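Local atomic coordinates of probable benzoylformate decarboxylase (PDB entry 7ORX), a protein that belongs to the thiamine diphosphate-dependent enzyme family, assembles as a tetramer of three-domain subunits, and binds thiamine diphosphate. Residues G254-G259 and S264-G269; E136-T141 and D164-E169; V224-K229 and S323-L328; P450-I455 and K511-A516. All coordinates share one frame; numbering follows the deposited sequence.

Interaction 1 (G254-G259 and S264-G269); sequences GVLPAG and SKTLEG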
loop_
_atom_site.group_PDB
_atom_site.type_symbol
_atom_site.label_atom_id
_atom_site.label_comp_id
_atom_site.label_asym_id
_atom_site.label_seq_id
_atom_site.Cartn_x
_atom_site.Cartn_y
_atom_site.Cartn_z
ATOM N N GLY C 254 33.844 15.823 18.610
ATOM C CA GLY C 254 32.622 16.495 18.150
ATOM C C GLY C 254 31.784 15.647 17.210
ATOM O O GLY C 254 31.865 14.415 17.251
ATOM N N VAL C 255 30.975 16.317 16.406
ATOM C CA VAL C 255 29.985 15.722 15.489
ATOM C C VAL C 255 30.541 15.785 14.076
ATOM O O VAL C 255 30.983 16.802 13.684
ATOM C CB VAL C 255 28.657 16.464 15.626
ATOM C CG1 VAL C 255 27.625 16.009 14.616
ATOM C CG2 VAL C 255 28.107 16.293 17.023
ATOM N N LEU C 256 30.500 14.692 13.334
ATOM C CA LEU C 256 30.933 14.673 11.923
ATOM C C LEU C 256 29.960 15.554 11.164
ATOM O O LEU C 256 28.788 15.604 11.501
ATOM C CB LEU C 256 30.926 13.227 11.423
ATOM C CG LEU C 256 32.099 12.416 11.933
ATOM C CD1 LEU C 256 32.044 10.993 11.440
ATOM C CD2 LEU C 256 33.399 13.037 11.496
ATOM N N PRO C 257 30.431 16.313 10.164
ATOM C CA PRO C 257 29.533 17.120 9.338
ATOM C C PRO C 257 28.715 16.190 8.444
ATOM O O PRO C 257 29.208 15.117 8.098
ATOM C CB PRO C 257 30.473 17.989 8.519
ATOM C CG PRO C 257 31.765 17.196 8.486
ATOM C CD PRO C 257 31.848 16.473 9.804
ATOM N N ALA C 258 27.495 16.600 8.105
ATOM C CA ALA C 258 26.484 15.756 7.419
ATOM C C ALA C 258 26.536 16.016 5.912
ATOM O O ALA C 258 25.476 16.031 5.268
ATOM C CB ALA C 258 25.112 16.023 7.993
ATOM N N GLY C 259 27.733 16.240 5.380
ATOM C CA GLY C 259 28.022 16.301 3.939
ATOM C C GLY C 259 28.989 15.186 3.595
ATOM O O GLY C 259 29.812 14.819 4.446
ATOM N N SER C 264 34.394 12.938 4.898
ATOM C CA SER C 264 35.607 12.196 4.485
ATOM C C SER C 264 36.859 13.060 4.692
ATOM O O SER C 264 37.921 12.496 5.024
ATOM C CB SER C 264 35.480 11.655 3.083
ATOM O OG SER C 264 35.266 12.708 2.171
ATOM N N LYS C 265 36.751 14.383 4.525
ATOM C CA LYS C 265 37.883 15.336 4.717
ATOM C C LYS C 265 38.236 15.381 6.216
ATOM O O LYS C 265 39.431 15.417 6.540
ATOM C CB LYS C 265 37.549 16.701 4.096
ATOM C CG LYS C 265 38.618 17.796 4.258
ATOM C CD LYS C 265 38.143 19.011 5.110
ATOM C CE LYS C 265 39.121 19.496 6.180
ATOM N NZ LYS C 265 40.359 20.070 5.591
ATOM N N THR C 266 37.231 15.363 7.093
ATOM C CA THR C 266 37.396 15.385 8.571
ATOM C C THR C 266 38.173 14.149 9.050
ATOM O O THR C 266 39.045 14.330 9.923
ATOM C CB THR C 266 36.037 15.455 9.263
ATOM O OG1 THR C 266 35.343 16.615 8.800
ATOM C CG2 THR C 266 36.142 15.481 10.768
ATOM N N LEU C 267 37.867 12.947 8.514
ATOM C CA LEU C 267 38.491 11.660 8.928
ATOM C C LEU C 267 39.746 11.350 8.105
ATOM O O LEU C 267 40.276 10.217 8.233
ATOM C CB LEU C 267 37.478 10.528 8.745
ATOM C CG LEU C 267 36.189 10.623 9.544
ATOM C CD1 LEU C 267 35.300 9.441 9.255
ATOM C CD2 LEU C 267 36.473 10.734 11.032
ATOM N N GLU C 268 40.186 12.277 7.257
ATOM C CA GLU C 268 41.446 12.140 6.479
ATOM C C GLU C 268 42.554 11.725 7.464
ATOM O O GLU C 268 42.623 12.306 8.583
ATOM C CB GLU C 268 41.706 13.466 5.747
ATOM C CG GLU C 268 42.838 13.474 4.712
ATOM C CD GLU C 268 43.635 14.797 4.590
ATOM O OE1 GLU C 268 43.133 15.868 5.050
ATOM O OE2 GLU C 268 44.789 14.768 4.078
ATOM N N GLY C 269 43.339 10.712 7.099
ATOM C CA GLY C 269 44.463 10.231 7.918
ATOM C C GLY C 269 44.135 8.953 8.684
ATOM O O GLY C 269 45.054 8.328 9.201
#

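Interaction 2 (E136-T141 and D164-E169); sequences EDVPRT and DDWAAE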
loop_
_atom_site.group_PDB
_atom_site.type_symbol
_atom_site.label_atom_id
_atom_site.label_comp_id
_atom_site.label_asym_id
_atom_site.label_seq_id
_atom_site.Cartn_x
_atom_site.Cartn_y
_atom_site.Cartn_z
ATOM N N GLU C 136 -12.104 -11.318 18.815
ATOM C CA GLU C 136 -11.399 -12.408 19.527
ATOM C C GLU C 136 -9.890 -12.204 19.420
ATOM O O GLU C 136 -9.141 -12.500 20.388
ATOM C CB GLU C 136 -11.837 -13.719 18.895
ATOM C CG GLU C 136 -13.301 -14.025 19.199
ATOM C CD GLU C 136 -14.077 -14.702 18.074
ATOM O OE1 GLU C 136 -14.327 -15.931 18.184
ATOM O OE2 GLU C 136 -14.435 -13.986 17.091
ATOM N N ASP C 137 -9.453 -11.744 18.251
ATOM C CA ASP C 137 -8.004 -11.663 17.952
ATOM C C ASP C 137 -7.410 -10.338 18.477
ATOM O O ASP C 137 -6.241 -10.056 18.176
ATOM C CB ASP C 137 -7.784 -11.835 16.453
ATOM C CG ASP C 137 -6.357 -12.243 16.093
ATOM O OD1 ASP C 137 -5.833 -13.207 16.763
ATOM O OD2 ASP C 137 -5.768 -11.596 15.145
ATOM N N VAL C 138 -8.159 -9.513 19.209
ATOM C CA VAL C 138 -7.627 -8.205 19.606
ATOM C C VAL C 138 -6.519 -8.404 20.630
ATOM O O VAL C 138 -5.430 -7.875 20.450
ATOM C CB VAL C 138 -8.746 -7.252 20.026
ATOM C CG1 VAL C 138 -8.215 -6.021 20.734
ATOM C CG2 VAL C 138 -9.541 -6.823 18.800
ATOM N N PRO C 139 -6.666 -9.205 21.696
ATOM C CA PRO C 139 -5.561 -9.409 22.635
ATOM C C PRO C 139 -4.269 -9.925 21.988
ATOM O O PRO C 139 -3.243 -9.400 22.242
ATOM C CB PRO C 139 -6.144 -10.417 23.635
ATOM C CG PRO C 139 -7.625 -10.128 23.598
ATOM C CD PRO C 139 -7.886 -9.883 22.123
ATOM N N ARG C 140 -4.325 -10.918 21.124
ATOM C CA ARG C 140 -3.064 -11.500 20.555
ATOM C C ARG C 140 -2.449 -10.479 19.594
ATOM O O ARG C 140 -1.228 -10.336 19.583
ATOM C CB ARG C 140 -3.328 -12.867 19.907
ATOM C CG ARG C 140 -2.076 -13.594 19.422
ATOM C CD ARG C 140 -2.356 -14.508 18.215
ATOM N NE ARG C 140 -2.912 -13.663 17.180
ATOM C CZ ARG C 140 -2.173 -12.857 16.386
ATOM N NH1 ARG C 140 -0.846 -12.915 16.408
ATOM N NH2 ARG C 140 -2.768 -12.042 15.527
ATOM N N THR C 141 -3.265 -9.782 18.812
ATOM C CA THR C 141 -2.783 -8.709 17.914
ATOM C C THR C 141 -1.975 -7.698 18.755
ATOM O O THR C 141 -0.910 -7.280 18.327
ATOM C CB THR C 141 -3.935 -8.061 17.151
ATOM O OG1 THR C 141 -4.473 -8.996 16.220
ATOM C CG2 THR C 141 -3.494 -6.829 16.384
ATOM N N ASP C 164 -16.597 -1.662 19.411
ATOM C CA ASP C 164 -17.506 -2.737 19.866
ATOM C C ASP C 164 -16.703 -4.006 20.198
ATOM O O ASP C 164 -17.277 -4.921 20.815
ATOM C CB ASP C 164 -18.648 -2.962 18.867
ATOM C CG ASP C 164 -18.252 -3.401 17.460
ATOM O OD1 ASP C 164 -17.283 -2.799 16.900
ATOM O OD2 ASP C 164 -18.958 -4.337 16.891
ATOM N N ASP C 165 -15.423 -4.079 19.852
ATOM C CA ASP C 165 -14.619 -5.311 20.087
ATOM C C ASP C 165 -14.304 -5.447 21.576
ATOM O O ASP C 165 -14.157 -6.582 22.025
ATOM C CB ASP C 165 -13.307 -5.310 19.307
ATOM C CG ASP C 165 -13.469 -5.610 17.823
ATOM O OD1 ASP C 165 -14.638 -5.933 17.393
ATOM O OD2 ASP C 165 -12.418 -5.549 17.092
ATOM N N TRP C 166 -14.218 -4.332 22.305
ATOM C CA TRP C 166 -13.716 -4.329 23.702
ATOM C C TRP C 166 -14.673 -5.113 24.615
ATOM O O TRP C 166 -14.231 -5.719 25.565
ATOM C CB TRP C 166 -13.521 -2.892 24.161
ATOM C CG TRP C 166 -12.444 -2.197 23.400
ATOM C CD1 TRP C 166 -12.568 -1.111 22.583
ATOM C CD2 TRP C 166 -11.060 -2.560 23.384
ATOM N NE1 TRP C 166 -11.351 -0.772 22.057
ATOM C CE2 TRP C 166 -10.404 -1.632 22.538
ATOM C CE3 TRP C 166 -10.319 -3.547 24.029
ATOM C CZ2 TRP C 166 -9.038 -1.702 22.285
ATOM C CZ3 TRP C 166 -8.960 -3.594 23.807
ATOM C CH2 TRP C 166 -8.331 -2.682 22.940
ATOM N N ALA C 167 -15.956 -5.082 24.288
ATOM C CA ALA C 167 -17.073 -5.652 25.062
ATOM C C ALA C 167 -17.247 -7.125 24.689
ATOM O O ALA C 167 -17.916 -7.852 25.452
ATOM C CB ALA C 167 -18.333 -4.867 24.785
ATOM N N ALA C 168 -16.672 -7.596 23.584
ATOM C CA ALA C 168 -16.845 -9.004 23.141
ATOM C C ALA C 168 -16.184 -9.966 24.133
ATOM O O ALA C 168 -15.230 -9.552 24.827
ATOM C CB ALA C 168 -16.285 -9.186 21.750
ATOM N N GLU C 169 -16.675 -11.209 24.183
ATOM C CA GLU C 169 -16.079 -12.254 25.049
ATOM C C GLU C 169 -14.669 -12.543 24.524
ATOM O O GLU C 169 -14.513 -12.658 23.307
ATOM C CB GLU C 169 -16.954 -13.503 25.081
ATOM C CG GLU C 169 -16.555 -14.531 26.147
ATOM C CD GLU C 169 -17.115 -15.958 25.939
ATOM O OE1 GLU C 169 -17.474 -16.285 24.771
ATOM O OE2 GLU C 169 -17.215 -16.762 26.946
#

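Interaction 3 (V224-K229 and S323-L328); sequences VLLAEK and STLEIL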
loop_
_atom_site.group_PDB
_atom_site.type_symbol
_atom_site.label_atom_id
_atom_site.label_comp_id
_atom_site.label_asym_id
_atom_site.label_seq_id
_atom_site.Cartn_x
_atom_site.Cartn_y
_atom_site.Cartn_z
ATOM N N VAL C 224 33.578 4.254 26.099
ATOM C CA VAL C 224 34.673 5.014 26.761
ATOM C C VAL C 224 35.853 4.074 26.922
ATOM O O VAL C 224 36.965 4.452 26.518
ATOM C CB VAL C 224 34.263 5.640 28.104
ATOM C CG1 VAL C 224 35.475 5.920 28.968
ATOM C CG2 VAL C 224 33.435 6.903 27.911
ATOM N N LEU C 225 35.620 2.887 27.488
ATOM C CA LEU C 225 36.740 1.984 27.833
ATOM C C LEU C 225 37.464 1.596 26.543
ATOM O O LEU C 225 38.695 1.539 26.522
ATOM C CB LEU C 225 36.179 0.796 28.598
ATOM C CG LEU C 225 37.208 -0.277 28.956
ATOM C CD1 LEU C 225 38.401 0.302 29.713
ATOM C CD2 LEU C 225 36.540 -1.374 29.747
ATOM N N LEU C 226 36.723 1.407 25.468
ATOM C CA LEU C 226 37.277 0.989 24.156
ATOM C C LEU C 226 38.137 2.108 23.570
ATOM O O LEU C 226 39.222 1.809 23.085
ATOM C CB LEU C 226 36.126 0.613 23.212
ATOM C CG LEU C 226 36.557 0.193 21.806
ATOM C CD1 LEU C 226 37.522 -0.992 21.872
ATOM C CD2 LEU C 226 35.353 -0.168 20.939
ATOM N N ALA C 227 37.657 3.357 23.609
ATOM C CA ALA C 227 38.433 4.541 23.191
ATOM C C ALA C 227 39.702 4.649 24.040
ATOM O O ALA C 227 40.756 4.935 23.442
ATOM C CB ALA C 227 37.584 5.789 23.281
ATOM N N GLU C 228 39.629 4.440 25.364
ATOM C CA GLU C 228 40.833 4.439 26.244
ATOM C C GLU C 228 41.824 3.376 25.757
ATOM O O GLU C 228 43.005 3.705 25.581
ATOM C CB GLU C 228 40.463 4.306 27.720
ATOM C CG GLU C 228 40.136 5.672 28.352
ATOM C CD GLU C 228 39.231 5.674 29.584
ATOM O OE1 GLU C 228 38.798 4.530 30.017
ATOM O OE2 GLU C 228 38.929 6.818 30.094
ATOM N N LYS C 229 41.361 2.165 25.462
ATOM C CA LYS C 229 42.272 1.042 25.119
ATOM C C LYS C 229 42.964 1.307 23.783
ATOM O O LYS C 229 44.136 0.944 23.650
ATOM C CB LYS C 229 41.510 -0.289 25.041
ATOM C CG LYS C 229 40.912 -0.706 26.368
ATOM C CD LYS C 229 41.238 -2.120 26.758
ATOM C CE LYS C 229 40.839 -2.448 28.178
ATOM N NZ LYS C 229 40.339 -3.840 28.237
ATOM N N SER C 323 26.177 -5.483 23.699
ATOM C CA SER C 323 27.063 -6.660 23.884
ATOM C C SER C 323 28.366 -6.446 23.125
ATOM O O SER C 323 29.420 -6.672 23.728
ATOM C CB SER C 323 26.440 -7.960 23.417
ATOM O OG SER C 323 25.062 -8.024 23.757
ATOM N N THR C 324 28.288 -6.111 21.837
ATOM C CA THR C 324 29.464 -6.066 20.940
ATOM C C THR C 324 30.522 -5.185 21.612
ATOM O O THR C 324 31.641 -5.670 21.879
ATOM C CB THR C 324 29.061 -5.564 19.549
ATOM O OG1 THR C 324 28.053 -6.451 19.057
ATOM C CG2 THR C 324 30.230 -5.502 18.591
ATOM N N LEU C 325 30.120 -3.961 21.944
ATOM C CA LEU C 325 30.970 -2.915 22.553
ATOM C C LEU C 325 31.541 -3.402 23.889
ATOM O O LEU C 325 32.724 -3.132 24.143
ATOM C CB LEU C 325 30.098 -1.671 22.738
ATOM C CG LEU C 325 30.705 -0.361 22.337
ATOM C CD1 LEU C 325 31.513 -0.470 21.069
ATOM C CD2 LEU C 325 29.573 0.643 22.146
ATOM N N GLU C 326 30.714 -4.050 24.709
ATOM C CA GLU C 326 31.115 -4.621 26.019
ATOM C C GLU C 326 32.233 -5.630 25.766
ATOM O O GLU C 326 33.288 -5.506 26.396
ATOM C CB GLU C 326 29.909 -5.243 26.729
ATOM C CG GLU C 326 30.257 -5.923 28.040
ATOM C CD GLU C 326 29.154 -6.740 28.729
ATOM O OE1 GLU C 326 27.955 -6.590 28.356
ATOM O OE2 GLU C 326 29.493 -7.539 29.655
ATOM N N ILE C 327 32.004 -6.576 24.852
ATOM C CA ILE C 327 32.980 -7.653 24.517
ATOM C C ILE C 327 34.284 -6.986 24.048
ATOM O O ILE C 327 35.358 -7.347 24.602
ATOM C CB ILE C 327 32.410 -8.648 23.482
ATOM C CG1 ILE C 327 31.668 -9.820 24.133
ATOM C CG2 ILE C 327 33.499 -9.151 22.565
ATOM C CD1 ILE C 327 30.176 -9.924 23.780
ATOM N N LEU C 328 34.212 -6.068 23.075
ATOM C CA LEU C 328 35.432 -5.525 22.445
ATOM C C LEU C 328 36.203 -4.728 23.500
ATOM O O LEU C 328 37.436 -4.827 23.543
ATOM C CB LEU C 328 35.053 -4.592 21.306
ATOM C CG LEU C 328 34.425 -5.189 20.069
ATOM C CD1 LEU C 328 34.044 -4.049 19.123
ATOM C CD2 LEU C 328 35.385 -6.151 19.408
#

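Interaction 4 (P450-I455 and K511-A516); sequences PVVIII and KSALAA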
loop_
_atom_site.group_PDB
_atom_site.type_symbol
_atom_site.label_atom_id
_atom_site.label_comp_id
_atom_site.label_asym_id
_atom_site.label_seq_id
_atom_site.Cartn_x
_atom_site.Cartn_y
_atom_site.Cartn_z
ATOM N N PRO C 450 7.733 19.280 36.039
ATOM C CA PRO C 450 8.651 20.409 36.249
ATOM C C PRO C 450 9.726 20.570 35.171
ATOM O O PRO C 450 10.857 20.705 35.537
ATOM C CB PRO C 450 9.367 20.015 37.558
ATOM C CG PRO C 450 9.375 18.493 37.497
ATOM C CD PRO C 450 8.007 18.149 36.931
ATOM N N VAL C 451 9.359 20.510 33.885
ATOM C CA VAL C 451 10.287 20.785 32.750
ATOM C C VAL C 451 10.715 22.248 32.818
ATOM O O VAL C 451 9.851 23.116 33.089
ATOM C CB VAL C 451 9.677 20.666 31.354
ATOM C CG1 VAL C 451 10.429 19.678 30.534
ATOM C CG2 VAL C 451 8.182 20.442 31.344
ATOM N N VAL C 452 11.924 22.512 32.338
ATOM C CA VAL C 452 12.326 23.876 31.939
ATOM C C VAL C 452 12.413 23.949 30.414
ATOM O O VAL C 452 13.189 23.175 29.835
ATOM C CB VAL C 452 13.661 24.203 32.612
ATOM C CG1 VAL C 452 14.133 25.603 32.220
ATOM C CG2 VAL C 452 13.550 23.985 34.129
ATOM N N ILE C 453 11.648 24.851 29.811
ATOM C CA ILE C 453 11.619 25.093 28.347
ATOM C C ILE C 453 12.288 26.444 28.061
ATOM O O ILE C 453 11.791 27.474 28.527
ATOM C CB ILE C 453 10.165 25.048 27.860
ATOM C CG1 ILE C 453 9.506 23.697 28.165
ATOM C CG2 ILE C 453 10.064 25.350 26.382
ATOM C CD1 ILE C 453 10.140 22.537 27.459
ATOM N N ILE C 454 13.378 26.436 27.304
ATOM C CA ILE C 454 14.066 27.660 26.834
ATOM C C ILE C 454 13.777 27.809 25.353
ATOM O O ILE C 454 14.241 26.972 24.572
ATOM C CB ILE C 454 15.564 27.565 27.114
ATOM C CG1 ILE C 454 15.823 27.434 28.611
ATOM C CG2 ILE C 454 16.277 28.741 26.511
ATOM C CD1 ILE C 454 17.275 27.106 28.952
ATOM N N ILE C 455 12.994 28.810 24.989
ATOM C CA ILE C 455 12.739 29.171 23.571
ATOM C C ILE C 455 13.907 30.053 23.140
ATOM O O ILE C 455 14.071 31.061 23.752
ATOM C CB ILE C 455 11.402 29.916 23.433
ATOM C CG1 ILE C 455 10.210 29.132 23.994
ATOM C CG2 ILE C 455 11.178 30.301 21.997
ATOM C CD1 ILE C 455 10.091 27.741 23.472
ATOM N N LYS C 511 18.194 30.093 37.166
ATOM C CA LYS C 511 18.448 29.642 38.562
ATOM C C LYS C 511 17.099 29.387 39.234
ATOM O O LYS C 511 16.960 28.375 39.976
ATOM C CB LYS C 511 19.210 30.701 39.361
ATOM C CG LYS C 511 20.131 30.179 40.448
ATOM C CD LYS C 511 19.489 30.085 41.807
ATOM C CE LYS C 511 19.421 31.410 42.512
ATOM N NZ LYS C 511 20.745 31.716 43.090
ATOM N N SER C 512 16.145 30.262 38.932
ATOM C CA SER C 512 14.766 30.287 39.464
ATOM C C SER C 512 13.971 29.111 38.910
ATOM O O SER C 512 13.408 28.353 39.725
ATOM C CB SER C 512 14.119 31.585 39.084
ATOM O OG SER C 512 12.869 31.728 39.738
ATOM N N ALA C 513 13.918 28.985 37.579
ATOM C CA ALA C 513 13.271 27.875 36.826
ATOM C C ALA C 513 13.744 26.512 37.335
ATOM O O ALA C 513 12.898 25.666 37.458
ATOM C CB ALA C 513 13.538 27.999 35.349
ATOM N N LEU C 514 15.031 26.299 37.609
ATOM C CA LEU C 514 15.536 24.975 38.076
ATOM C C LEU C 514 14.987 24.678 39.471
ATOM O O LEU C 514 14.838 23.492 39.783
ATOM C CB LEU C 514 17.064 24.946 38.108
ATOM C CG LEU C 514 17.758 25.016 36.753
ATOM C CD1 LEU C 514 19.238 25.258 36.908
ATOM C CD2 LEU C 514 17.551 23.739 35.965
ATOM N N ALA C 515 14.703 25.689 40.293
ATOM C CA ALA C 515 14.167 25.475 41.659
ATOM C C ALA C 515 12.671 25.143 41.631
ATOM O O ALA C 515 12.193 24.655 42.642
ATOM C CB ALA C 515 14.401 26.689 42.495
ATOM N N ALA C 516 11.953 25.436 40.548
ATOM C CA ALA C 516 10.472 25.406 40.479
ATOM C C ALA C 516 9.943 23.970 40.546
ATOM O O ALA C 516 10.634 23.026 40.096
ATOM C CB ALA C 516 10.010 26.067 39.208
#

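Interaction 1 (G254-G259 and S264-G269)
L256 and L267 supply the apolar part of this contact, together with the methyl of T266. One branch of L256 does all the touching: its CD2 lies 3.7 Å from CG2 of T266 and 3.9 Å from CD2 of L267, so a single methyl sits against the last residue of helix 260-266 and the one after it. The side chains of the two leucines cross at about a right angle. L256 leaves its backbone with CG beside the N (chi1 -76°), which carries the branched end closer to the helix than its CB direction would suggest.

The second kind of contact sets ring carbons against a hydroxyl. P257 lays its CG–CD edge against T266, with CG and OG1 3.6 Å apart, and the two side chains run past each other in opposite senses. The hydroxyl is engaged one turn back, hydrogen-bonded to the carbonyl of D262, so it meets the proline as a van der Waals neighbour.

Strand 252-255, an outermost strand of the Rossmann-like parallel sheet of the central domain, ends here; the chain turns, and helix 260-266 brings it back alongside W235 of strand 234-236, which L256, T266 and L267 all touch. With methyls on both sides, a proline ring on one and an already bonded threonine hydroxyl on the other, cohesion comes from dispersion and burial of L256 and L267, without directional bonds.

Interaction 2 (E136-T141 and D164-E169)
V138 and D165 face each other with their CA atoms 7.6 Å apart, those of E136 and E169 slightly closer at 7.2 Å, so the first turn of helix 138-149 runs beside the loop that follows strand 157-162, one of six parallel strands in the sheet that also holds strands 22-25 and 68-73. That loop folds through a type I beta turn from D165 to A168, closed by the bond from A168 N to D165 O. On the helix side D137 holds the N-cap position, and its carbonyl takes both T141 N and T141 OG1, which arrive from opposite faces of the carbonyl plane.

V138 carries the contact, with a different partner for each branch. Its CG1, anti to the backbone N (chi1 167°), lies 4.0 Å from CZ3 of W166 and equally close to CH2, at the far end of the indole, and the two side chains cross nearly at right angles. Its CG2 packs against D165, 3.6 Å from OD2. That oxygen is salt-bridged to R104, so the valine merely lies beside it. V7 of helix 7-17 and V161 of strand 157-162 both touch V138 and W166.

Away from the loop, R140 grips D137 side-on: NE binds OD1 at 3.0 Å and NH2 binds OD2 at 3.1 Å, with both oxygens in the guanidinium plane. R140 NH1 also bonds R310 O of the third subunit. Thus V138 and W166 join helix to loop by apolar contact, while D165 is held by R104 and the D137–R140 pair lies where G108 of the second subunit packs.

Interaction 3 (V224-K229 and S323-L328)
L226 points toward the opposing helix and divides its two methyls between L325 and L328. Its CG stands anti to the backbone N (chi1 179°), which extends the side chain out from helix 220-230. The CD2 branch goes to L325, reaching CD1 at 3.9 Å, and the two leucines cross at about a right angle there, so the contact is one methyl against one methyl. L325 starts from a CB that does not aim at L226, yet its CD1 end bends closer and closes the gap.

The other branch, CD1, settles next to L328. Here the nearest approach is to the backbone, 4.2 Å from CD1 of L226 to O of L328, with CB of L328 a little farther at 4.4 Å. L328 therefore offers the root of its side chain and its carbonyl, while its branched end goes to another helix. The backbones are closest at this same pair, the CA atoms of L226 and L328 lying 7.0 Å apart. All three leucines are buried, and van der Waals contact between them is what joins the segments.

In the Rossmann-like central domain, this is where helices 220-230 and 321-331 pack side by side. L325 also touches A223, close to L226 on the first helix, and K229 bonds through NZ to the carbonyl of A329, just beyond L328. Helix 190-202 closes another side: L196, I197 and L200 receive the side chain of L328, so helix 321-331 is packed against both helix 190-202 and helix 220-230.

Interaction 4 (P450-I455 and K511-A516)
In the C-terminal thiamine diphosphate-binding domain, a parallel sheet is flanked by helices, and here the start of one of its inner strands, 452-457, packs against the end of helix 503-515. V452 is the residue that joins them. Its CG1, set anti to the backbone N (chi1 179°), lies 4.0 Å from CB of A513, while CG2 comes 3.8 Å from O of the same alanine. The valine thus straddles A513, touching its methyl with one branch and its carbonyl with the other. The small alanine side chain lets helix and strand come close, with the CA atoms of V452 and A513 6.4 Å apart. A looser touch follows, CG2 of V452 to CD2 of L514 at 4.4 Å. Two residues before the strand begins, P450 adds its ring carbon CB, 4.1 Å from O of A516.

V452 exchanges backbone hydrogen bonds with V425 and G427 of strand 425-430, and I453 does so with T520 and I522 of strand 520-525. T520 also touches both V452 and A513, while the side chain of V451 turns the other way, to A413 and Q417 of helix 409-418, so helices cover both faces of the sheet.

Interactions 1 and 3 both belong to the central domain, their centres about 22 Å apart, and interaction 1 falls along the chain between the two helices that interaction 3 joins. Interaction 4 lies in the C-terminal domain, and interaction 2, about 52 Å from interaction 1 between centres, is across the chain's centre from it. Interaction 3 is the most uniform, its side chains all aliphatic and buried between helices; interactions 1 and 4 are partly buried, where a helix end meets a strand or the turn beyond one. Interaction 2 combines a buried valine–tryptophan touch with exposed glutamates. Of the four, only its segments touch other subunits, and charged pairs accompany its apolar contact.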